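Local atomic coordinates of hydrogenase maturation factor (Thermoanaerobacter tengcongensis, PDB entry 3VTH), a protein that probably transfers the carbamoyl group of carbamoyl phosphate, in an ATP-dependent reaction, to the C-terminal cysteine of HypE during maturation of [NiFe]-hydrogenases. Residues 107-117 with 134-144; 548-559 with 603-614. One frame throughout, in Å; residues are numbered along the deposited sequence.

Contact 1: 107-117 with 134-144; sequences VSPDMGVCEDC and INCTNCGPRFS. With ZN (zinc ion), chain C.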
loop_
_atom_site.group_PDB
_atom_site.type_symbol
_atom_site.label_atom_id
_atom_site.label_comp_id
_atom_site.label_asym_id
_atom_site.label_seq_id
_atom_site.Cartn_x
_atom_site.Cartn_y
_atom_site.Cartn_z
ATOM N N VAL A 107 -6.138 -4.774 14.591
ATOM C CA VAL A 107 -6.129 -3.360 14.965
ATOM C C VAL A 107 -6.650 -2.537 13.782
ATOM O O VAL A 107 -6.267 -2.779 12.623
ATOM C CB VAL A 107 -4.708 -2.906 15.399
ATOM C CG1 VAL A 107 -4.571 -1.368 15.459
ATOM C CG2 VAL A 107 -4.356 -3.505 16.792
ATOM N N SER A 108 -7.534 -1.586 14.076
ATOM C CA SER A 108 -8.094 -0.711 13.050
ATOM C C SER A 108 -7.023 0.160 12.382
ATOM O O SER A 108 -6.143 0.685 13.064
ATOM C CB SER A 108 -9.179 0.200 13.636
ATOM O OG SER A 108 -9.713 1.055 12.610
ATOM N N PRO A 109 -7.100 0.326 11.050
ATOM C CA PRO A 109 -6.291 1.403 10.466
ATOM C C PRO A 109 -6.746 2.795 10.951
ATOM O O PRO A 109 -7.854 2.956 11.485
ATOM C CB PRO A 109 -6.530 1.264 8.951
ATOM C CG PRO A 109 -6.961 -0.183 8.772
ATOM C CD PRO A 109 -7.762 -0.498 10.019
ATOM N N ASP A 110 -5.864 3.771 10.781
ATOM C CA ASP A 110 -6.180 5.192 10.944
ATOM C C ASP A 110 -7.227 5.639 9.938
ATOM O O ASP A 110 -7.171 5.258 8.761
ATOM C CB ASP A 110 -4.902 6.007 10.746
ATOM C CG ASP A 110 -3.791 5.529 11.642
ATOM O OD1 ASP A 110 -3.870 5.805 12.860
ATOM O OD2 ASP A 110 -2.881 4.824 11.143
ATOM N N MET A 111 -8.159 6.474 10.388
ATOM C CA MET A 111 -9.305 6.849 9.564
ATOM C C MET A 111 -9.492 8.362 9.430
ATOM O O MET A 111 -9.305 9.091 10.403
ATOM C CB MET A 111 -10.592 6.192 10.117
ATOM C CG MET A 111 -10.651 4.667 9.904
ATOM S SD MET A 111 -10.778 4.199 8.158
ATOM C CE MET A 111 -10.192 2.494 8.189
ATOM N N GLY A 112 -9.860 8.808 8.222
ATOM C CA GLY A 112 -10.226 10.196 7.942
ATOM C C GLY A 112 -11.441 10.681 8.732
ATOM O O GLY A 112 -12.258 9.878 9.184
ATOM N N VAL A 113 -11.529 11.996 8.912
ATOM C CA VAL A 113 -12.601 12.657 9.665
ATOM C C VAL A 113 -13.975 12.250 9.115
ATOM O O VAL A 113 -14.199 12.298 7.902
ATOM C CB VAL A 113 -12.463 14.192 9.591
ATOM C CG1 VAL A 113 -13.480 14.891 10.508
ATOM C CG2 VAL A 113 -11.031 14.634 9.940
ATOM N N CYS A 114 -14.873 11.829 10.006
ATOM C CA CYS A 114 -16.248 11.483 9.618
ATOM C C CYS A 114 -17.088 12.733 9.382
ATOM O O CYS A 114 -16.709 13.839 9.776
ATOM C CB CYS A 114 -16.914 10.574 10.677
ATOM S SG CYS A 114 -17.383 11.405 12.217
ATOM N N GLU A 115 -18.238 12.568 8.740
ATOM C CA GLU A 115 -19.093 13.724 8.461
ATOM C C GLU A 115 -19.646 14.416 9.725
ATOM O O GLU A 115 -19.849 15.618 9.719
ATOM C CB GLU A 115 -20.213 13.367 7.478
ATOM C CG GLU A 115 -21.381 12.592 8.074
ATOM C CD GLU A 115 -22.538 12.405 7.084
ATOM O OE1 GLU A 115 -23.173 13.409 6.689
ATOM O OE2 GLU A 115 -22.813 11.244 6.717
ATOM N N ASP A 116 -19.872 13.668 10.801
ATOM C CA ASP A 116 -20.369 14.270 12.058
ATOM C C ASP A 116 -19.319 15.153 12.723
ATOM O O ASP A 116 -19.636 16.241 13.182
ATOM C CB ASP A 116 -20.840 13.206 13.060
ATOM C CG ASP A 116 -22.054 12.433 12.574
ATOM O OD1 ASP A 116 -23.037 13.065 12.177
ATOM O OD2 ASP A 116 -22.017 11.187 12.572
ATOM N N CYS A 117 -18.073 14.684 12.782
ATOM C CA CYS A 117 -16.990 15.497 13.342
ATOM C C CYS A 117 -16.735 16.733 12.485
ATOM O O CYS A 117 -16.478 17.804 13.015
ATOM C CB CYS A 117 -15.696 14.687 13.498
ATOM S SG CYS A 117 -15.770 13.518 14.893
ATOM N N ILE A 134 -10.300 17.007 16.688
ATOM C CA ILE A 134 -11.639 16.427 16.771
ATOM C C ILE A 134 -11.677 15.013 16.170
ATOM O O ILE A 134 -11.144 14.779 15.086
ATOM C CB ILE A 134 -12.701 17.355 16.144
ATOM C CG1 ILE A 134 -14.120 16.874 16.484
ATOM C CG2 ILE A 134 -12.472 17.542 14.620
ATOM C CD1 ILE A 134 -15.214 17.937 16.187
ATOM N N ASN A 135 -12.255 14.068 16.922
ATOM C CA ASN A 135 -12.497 12.704 16.422
ATOM C C ASN A 135 -13.645 12.095 17.233
ATOM O O ASN A 135 -14.198 12.761 18.100
ATOM C CB ASN A 135 -11.231 11.832 16.525
ATOM C CG ASN A 135 -10.650 11.799 17.948
ATOM O OD1 ASN A 135 -11.360 11.975 18.948
ATOM N ND2 ASN A 135 -9.352 11.572 18.037
ATOM N N CYS A 136 -13.992 10.844 16.953
ATOM C CA CYS A 136 -15.058 10.157 17.666
ATOM C C CYS A 136 -14.850 8.661 17.445
ATOM O O CYS A 136 -13.815 8.261 16.919
ATOM C CB CYS A 136 -16.434 10.617 17.144
ATOM S SG CYS A 136 -16.817 10.095 15.449
ATOM N N THR A 137 -15.812 7.835 17.859
ATOM C CA THR A 137 -15.677 6.380 17.672
ATOM C C THR A 137 -15.600 5.967 16.198
ATOM O O THR A 137 -15.124 4.874 15.899
ATOM C CB THR A 137 -16.815 5.577 18.364
ATOM O OG1 THR A 137 -18.080 5.925 17.796
ATOM C CG2 THR A 137 -16.852 5.865 19.838
ATOM N N ASN A 138 -16.044 6.845 15.292
ATOM C CA ASN A 138 -16.130 6.525 13.861
ATOM C C ASN A 138 -15.011 7.090 12.958
ATOM O O ASN A 138 -15.089 6.935 11.724
ATOM C CB ASN A 138 -17.493 6.979 13.288
ATOM C CG ASN A 138 -18.678 6.244 13.899
ATOM O OD1 ASN A 138 -18.636 5.033 14.119
ATOM N ND2 ASN A 138 -19.756 6.984 14.158
ATOM N N CYS A 139 -14.005 7.739 13.549
ATOM C CA CYS A 139 -12.929 8.398 12.781
ATOM C C CYS A 139 -11.701 8.711 13.633
ATOM O O CYS A 139 -11.742 8.592 14.863
ATOM C CB CYS A 139 -13.444 9.691 12.125
ATOM S SG CYS A 139 -13.604 11.161 13.218
ATOM N N GLY A 140 -10.609 9.104 12.979
ATOM C CA GLY A 140 -9.392 9.530 13.679
ATOM C C GLY A 140 -8.290 8.475 13.685
ATOM O O GLY A 140 -8.443 7.388 13.111
ATOM N N PRO A 141 -7.157 8.796 14.317
ATOM C CA PRO A 141 -6.053 7.856 14.406
ATOM C C PRO A 141 -6.433 6.631 15.209
ATOM O O PRO A 141 -7.246 6.727 16.149
ATOM C CB PRO A 141 -4.969 8.645 15.150
ATOM C CG PRO A 141 -5.659 9.743 15.810
ATOM C CD PRO A 141 -6.837 10.083 14.958
ATOM N N ARG A 142 -5.885 5.489 14.806
ATOM C CA ARG A 142 -6.050 4.248 15.532
ATOM C C ARG A 142 -4.664 3.625 15.614
ATOM O O ARG A 142 -3.914 3.916 16.535
ATOM C CB ARG A 142 -7.085 3.319 14.861
ATOM C CG ARG A 142 -8.554 3.821 14.910
ATOM C CD ARG A 142 -9.090 3.968 16.355
ATOM N NE ARG A 142 -10.520 4.301 16.329
ATOM C CZ ARG A 142 -11.017 5.533 16.258
ATOM N NH1 ARG A 142 -10.211 6.585 16.213
ATOM N NH2 ARG A 142 -12.337 5.715 16.217
ATOM N N PHE A 143 -4.312 2.797 14.629
ATOM C CA PHE A 143 -2.983 2.176 14.577
ATOM C C PHE A 143 -1.844 3.107 15.002
ATOM O O PHE A 143 -1.038 2.758 15.889
ATOM C CB PHE A 143 -2.701 1.643 13.164
ATOM C CG PHE A 143 -1.319 1.082 13.009
ATOM C CD1 PHE A 143 -0.421 1.655 12.122
ATOM C CD2 PHE A 143 -0.903 -0.002 13.783
ATOM C CE1 PHE A 143 0.879 1.130 11.984
ATOM C CE2 PHE A 143 0.398 -0.529 13.654
ATOM C CZ PHE A 143 1.283 0.033 12.757
ATOM N N SER A 144 -1.785 4.296 14.402
ATOM C CA SER A 144 -0.687 5.220 14.670
ATOM C C SER A 144 -0.489 5.554 16.156
ATOM O O SER A 144 0.628 5.853 16.554
ATOM C CB SER A 144 -0.851 6.534 13.890
ATOM O OG SER A 144 -2.096 7.147 14.221
HETATM ZN ZN ZN C . -15.793 11.465 13.877
HETATM O O HOH W 1 -19.793 9.629 13.100
#
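Cys114 and Cys117 from one side and Cys136 and Cys139 from the other close on a single zinc ion, each SG 2.3 Å from the metal, in the first of the two Cys4 zinc fingers of HypF, built from two CxxC pairs. Around this first shell, backbone N-H groups point at the thiolates and probably temper their charge. Cys139 SG accepts from Cys114 N across the contact, in a nearly straight bond of 3.5 Å. Cys114 SG in turn caps the helix that starts at Glu115 by accepting from Cys117 N, and Cys136 SG accepts from Asn138 N inside the type I turn Cys136-Cys139. Each of these two sulfurs sits between its own backbone N and carbonyl carbon (chi1 73° and 68°), turned in toward the metal. Beside the metal site a water bridges Asp116 OD2 and Asn138 ND2.

Beyond the metal, Met111 and Gly140 form one antiparallel hydrogen-bonded bridge, Met111 N to Gly140 O and Gly140 N to Met111 O, both 2.9 Å. Behind the knuckle Cys136-Cys139, the guanidinium of Arg142 binds the carbonyls of Cys136, Cys139 and Pro141, while its NE reaches Gly22 O, in the acylphosphatase-like part of the chain. Arg142 CB rests 3.3 Å from Ser108 O. Farther from the zinc, the Asp110 carboxylate holds the start of the 3-10 segment at Phe143 and Ser144: OD1 takes Arg142 N (2.8 Å) and Ser144 OG (2.6 Å) from outside the carboxylate plane, and Ser144 N (3.0 Å) on its syn lone pair.

Contact 2: 548-559 with 603-614; sequences IKKIYRTALGFI and AVAALIGVRKEV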
loop_
_atom_site.group_PDB
_atom_site.type_symbol
_atom_site.label_atom_id
_atom_site.label_comp_id
_atom_site.label_asym_id
_atom_site.label_seq_id
_atom_site.Cartn_x
_atom_site.Cartn_y
_atom_site.Cartn_z
ATOM N N ILE A 548 20.766 0.033 -14.295
ATOM C CA ILE A 548 19.493 0.460 -13.712
ATOM C C ILE A 548 19.196 1.933 -14.052
ATOM O O ILE A 548 18.112 2.249 -14.550
ATOM C CB ILE A 548 19.447 0.234 -12.156
ATOM C CG1 ILE A 548 19.469 -1.266 -11.784
ATOM C CG2 ILE A 548 18.277 0.996 -11.496
ATOM C CD1 ILE A 548 18.535 -2.179 -12.591
ATOM N N LYS A 549 20.163 2.817 -13.800
ATOM C CA LYS A 549 19.987 4.250 -14.063
ATOM C C LYS A 549 20.537 4.758 -15.407
ATOM O O LYS A 549 19.960 5.670 -16.004
ATOM C CB LYS A 549 20.496 5.090 -12.881
ATOM C CG LYS A 549 19.507 5.068 -11.683
ATOM C CD LYS A 549 20.174 5.351 -10.331
ATOM C CE LYS A 549 20.864 6.719 -10.313
ATOM N NZ LYS A 549 21.249 7.116 -8.932
ATOM N N LYS A 550 21.638 4.177 -15.880
ATOM C CA LYS A 550 22.153 4.508 -17.216
ATOM C C LYS A 550 21.566 3.533 -18.244
ATOM O O LYS A 550 22.224 2.577 -18.662
ATOM C CB LYS A 550 23.684 4.505 -17.235
ATOM C CG LYS A 550 24.319 5.612 -16.389
ATOM C CD LYS A 550 25.697 5.971 -16.883
ATOM C CE LYS A 550 26.118 7.352 -16.396
ATOM N NZ LYS A 550 26.866 8.097 -17.462
ATOM N N ILE A 551 20.318 3.781 -18.635
ATOM C CA ILE A 551 19.548 2.809 -19.408
ATOM C C ILE A 551 20.004 2.615 -20.854
ATOM O O ILE A 551 19.620 1.637 -21.486
ATOM C CB ILE A 551 18.013 3.066 -19.358
ATOM C CG1 ILE A 551 17.628 4.315 -20.150
ATOM C CG2 ILE A 551 17.514 3.126 -17.899
ATOM C CD1 ILE A 551 16.111 4.497 -20.273
ATOM N N TYR A 552 20.812 3.531 -21.383
ATOM C CA TYR A 552 21.403 3.277 -22.697
ATOM C C TYR A 552 22.312 2.037 -22.646
ATOM O O TYR A 552 22.470 1.351 -23.647
ATOM C CB TYR A 552 22.136 4.507 -23.259
ATOM C CG TYR A 552 23.305 4.973 -22.415
ATOM C CD1 TYR A 552 23.117 5.874 -21.361
ATOM C CD2 TYR A 552 24.606 4.523 -22.680
ATOM C CE1 TYR A 552 24.197 6.306 -20.586
ATOM C CE2 TYR A 552 25.687 4.951 -21.915
ATOM C CZ TYR A 552 25.477 5.839 -20.872
ATOM O OH TYR A 552 26.546 6.258 -20.111
ATOM N N ARG A 553 22.870 1.740 -21.466
ATOM C CA ARG A 553 23.651 0.517 -21.244
ATOM C C ARG A 553 22.777 -0.729 -21.310
ATOM O O ARG A 553 23.202 -1.784 -21.788
ATOM C CB ARG A 553 24.357 0.562 -19.890
ATOM C CG ARG A 553 25.408 1.672 -19.743
ATOM C CD ARG A 553 25.960 1.707 -18.317
ATOM N NE ARG A 553 26.656 0.470 -17.944
ATOM C CZ ARG A 553 27.978 0.344 -17.830
ATOM N NH1 ARG A 553 28.787 1.378 -18.041
ATOM N NH2 ARG A 553 28.498 -0.827 -17.491
ATOM N N THR A 554 21.550 -0.606 -20.817
ATOM C CA THR A 554 20.589 -1.689 -20.915
ATOM C C THR A 554 20.255 -1.929 -22.377
ATOM O O THR A 554 20.238 -3.075 -22.828
ATOM C CB THR A 554 19.297 -1.396 -20.117
ATOM O OG1 THR A 554 19.601 -1.439 -18.724
ATOM C CG2 THR A 554 18.231 -2.450 -20.413
ATOM N N ALA A 555 20.010 -0.852 -23.122
ATOM C CA ALA A 555 19.730 -0.979 -24.552
ATOM C C ALA A 555 20.889 -1.646 -25.301
ATOM O O ALA A 555 20.666 -2.501 -26.155
ATOM C CB ALA A 555 19.402 0.376 -25.169
ATOM N N LEU A 556 22.122 -1.248 -24.996
ATOM C CA LEU A 556 23.298 -1.862 -25.638
ATOM C C LEU A 556 23.386 -3.370 -25.361
ATOM O O LEU A 556 23.706 -4.172 -26.248
ATOM C CB LEU A 556 24.583 -1.165 -25.188
ATOM C CG LEU A 556 24.772 0.248 -25.739
ATOM C CD1 LEU A 556 25.936 0.922 -25.063
ATOM C CD2 LEU A 556 24.972 0.207 -27.272
ATOM N N GLY A 557 23.122 -3.744 -24.121
ATOM C CA GLY A 557 22.993 -5.151 -23.767
ATOM C C GLY A 557 21.971 -5.879 -24.632
ATOM O O GLY A 557 22.250 -6.962 -25.148
ATOM N N PHE A 558 20.797 -5.285 -24.819
ATOM C CA PHE A 558 19.727 -5.935 -25.599
ATOM C C PHE A 558 20.095 -6.089 -27.080
ATOM O O PHE A 558 19.608 -7.016 -27.751
ATOM C CB PHE A 558 18.389 -5.187 -25.448
ATOM C CG PHE A 558 17.561 -5.645 -24.267
ATOM C CD1 PHE A 558 16.298 -6.201 -24.458
ATOM C CD2 PHE A 558 18.067 -5.572 -22.970
ATOM C CE1 PHE A 558 15.522 -6.645 -23.359
ATOM C CE2 PHE A 558 17.307 -6.005 -21.877
ATOM C CZ PHE A 558 16.028 -6.554 -22.081
ATOM N N ILE A 559 20.957 -5.193 -27.575
ATOM C CA ILE A 559 21.335 -5.196 -28.997
ATOM C C ILE A 559 22.771 -5.654 -29.257
ATOM O O ILE A 559 23.254 -5.530 -30.383
ATOM C CB ILE A 559 21.111 -3.804 -29.661
ATOM C CG1 ILE A 559 22.064 -2.738 -29.083
ATOM C CG2 ILE A 559 19.640 -3.413 -29.550
ATOM C CD1 ILE A 559 22.121 -1.405 -29.885
ATOM N N ALA A 603 15.024 -0.635 -22.440
ATOM C CA ALA A 603 15.679 -0.722 -23.759
ATOM C C ALA A 603 14.906 0.053 -24.842
ATOM O O ALA A 603 15.493 0.790 -25.657
ATOM C CB ALA A 603 15.869 -2.195 -24.171
ATOM N N VAL A 604 13.588 -0.133 -24.874
ATOM C CA VAL A 604 12.722 0.613 -25.802
ATOM C C VAL A 604 12.801 2.113 -25.556
ATOM O O VAL A 604 12.974 2.892 -26.504
ATOM C CB VAL A 604 11.238 0.160 -25.708
ATOM C CG1 VAL A 604 10.331 1.054 -26.583
ATOM C CG2 VAL A 604 11.113 -1.315 -26.098
ATOM N N ALA A 605 12.684 2.528 -24.294
ATOM C CA ALA A 605 12.686 3.967 -23.973
ATOM C C ALA A 605 13.990 4.650 -24.437
ATOM O O ALA A 605 13.956 5.752 -25.007
ATOM C CB ALA A 605 12.450 4.199 -22.488
ATOM N N ALA A 606 15.116 3.972 -24.216
ATOM C CA ALA A 606 16.434 4.472 -24.624
ATOM C C ALA A 606 16.578 4.533 -26.148
ATOM O O ALA A 606 17.083 5.509 -26.697
ATOM C CB ALA A 606 17.548 3.597 -24.019
ATOM N N LEU A 607 16.109 3.481 -26.814
ATOM C CA LEU A 607 16.246 3.347 -28.256
ATOM C C LEU A 607 15.449 4.389 -28.999
ATOM O O LEU A 607 15.898 4.878 -30.034
ATOM C CB LEU A 607 15.838 1.948 -28.725
ATOM C CG LEU A 607 16.938 0.892 -28.569
ATOM C CD1 LEU A 607 16.372 -0.514 -28.768
ATOM C CD2 LEU A 607 18.091 1.162 -29.556
ATOM N N ILE A 608 14.260 4.719 -28.501
ATOM C CA ILE A 608 13.467 5.753 -29.177
ATOM C C ILE A 608 13.655 7.143 -28.563
ATOM O O ILE A 608 12.896 8.072 -28.850
ATOM C CB ILE A 608 11.986 5.351 -29.364
ATOM C CG1 ILE A 608 11.235 5.315 -28.023
ATOM C CG2 ILE A 608 11.911 3.974 -30.072
ATOM C CD1 ILE A 608 9.731 5.120 -28.182
ATOM N N GLY A 609 14.684 7.280 -27.736
ATOM C CA GLY A 609 15.079 8.584 -27.219
ATOM C C GLY A 609 14.125 9.220 -26.224
ATOM O O GLY A 609 14.073 10.450 -26.126
ATOM N N VAL A 610 13.404 8.416 -25.469
ATOM C CA VAL A 610 12.586 8.918 -24.387
ATOM C C VAL A 610 13.464 9.485 -23.292
ATOM O O VAL A 610 13.258 10.552 -22.839
ATOM C CB VAL A 610 11.666 7.837 -23.842
ATOM C CG1 VAL A 610 10.981 8.250 -22.573
ATOM C CG2 VAL A 610 10.666 7.471 -24.840
ATOM N N ARG A 611 14.450 8.728 -22.892
ATOM C CA ARG A 611 15.456 9.072 -21.891
ATOM C C ARG A 611 16.694 8.208 -22.132
ATOM O O ARG A 611 16.573 7.104 -22.645
ATOM C CB ARG A 611 14.920 8.797 -20.469
ATOM C CG ARG A 611 14.267 10.018 -19.829
ATOM C CD ARG A 611 13.848 9.772 -18.386
ATOM N NE ARG A 611 13.444 11.040 -17.767
ATOM C CZ ARG A 611 14.203 11.744 -16.933
ATOM N NH1 ARG A 611 15.412 11.307 -16.589
ATOM N NH2 ARG A 611 13.750 12.882 -16.429
ATOM N N LYS A 612 17.874 8.694 -21.758
ATOM C CA LYS A 612 19.066 7.841 -21.782
ATOM C C LYS A 612 19.496 7.490 -20.369
ATOM O O LYS A 612 20.181 6.489 -20.149
ATOM C CB LYS A 612 20.227 8.489 -22.542
ATOM C CG LYS A 612 19.924 8.836 -24.005
ATOM C CD LYS A 612 20.972 8.247 -24.971
ATOM C CE LYS A 612 22.338 8.911 -24.832
ATOM N NZ LYS A 612 23.394 8.169 -25.598
ATOM N N GLU A 613 19.092 8.327 -19.418
ATOM C CA GLU A 613 19.399 8.118 -18.009
ATOM C C GLU A 613 18.166 8.422 -17.166
ATOM O O GLU A 613 17.386 9.310 -17.499
ATOM C CB GLU A 613 20.576 8.998 -17.572
ATOM C CG GLU A 613 21.781 8.926 -18.528
ATOM C CD GLU A 613 23.027 9.605 -17.987
ATOM O OE1 GLU A 613 23.711 10.283 -18.778
ATOM O OE2 GLU A 613 23.318 9.461 -16.778
ATOM N N VAL A 614 17.998 7.676 -16.084
ATOM C CA VAL A 614 16.855 7.852 -15.193
ATOM C C VAL A 614 17.289 8.143 -13.750
ATOM O O VAL A 614 18.391 7.765 -13.324
ATOM C CB VAL A 614 15.877 6.642 -15.228
ATOM C CG1 VAL A 614 15.301 6.439 -16.656
ATOM C CG2 VAL A 614 16.546 5.378 -14.715
#
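Phe558 turns one ring face to the methyl of Ala603, whose CB stands 4.1 Å from the ring centroid, displaced toward the rim, in a CH-pi contact. The Tyr552 ring has the ammonium of Lys612 over a face, a distant cation-pi pair with NZ 4.9 Å from the centroid, and at its edge the carbonyl O of Lys612, in plane and 3.2 Å from Tyr552 CD1. That oxygen also accepts from Tyr552 N, at 3.3 Å, while Tyr552 OH bonds with Glu577 and Lys550 NZ.

Helices 551-559 and 603-607 cross at -105°, their axes 8.0 Å apart, in the second subdomain of the Kae1-like carbamoyltransferase region. Small residues permit this approach: Ala555 CB meets Ala606 CB at 3.9 Å. A Schellman motif with Gly609 at C-prime ends the second helix, and the chain returns alongside 549-552, where Val614 N bonds to Lys549 O (2.8 Å). Ile551 fills the angle between helix and returning chain. With CG1 between backbone N and carbonyl carbon (chi1 71°), it directs CD1 toward Ala605 and Arg611 O, and CG2 onto Val614. On the outer side Lys550 and Glu613 run side by side, joined by a long salt bridge, NZ to OE2 3.9 Å.

In the fold
From the N terminus the chain first builds the five-stranded sheet of 10-17 to 93-95, then reaches contact 1, which closes a short loop: 16 residues, including the rest of helix 115-121, separate its segments. A second Cys4 zinc site follows, and sheets spanning 193-378 and 392-481 come before contact 2 opens. There 43 residues, mostly helical, separate segments 548-559 and 603-614. The two loops stand in series, neither nested nor crossed. The centres of the two contacts lie about 46 Å apart on opposite sides of the chain's centre: contact 1 joins the halves of the first zinc finger, with Arg142 reaching Gly22, whereas contact 2 joins helices within the Kae1-like part, with Ile548 near the bound nucleotide analogue AP2.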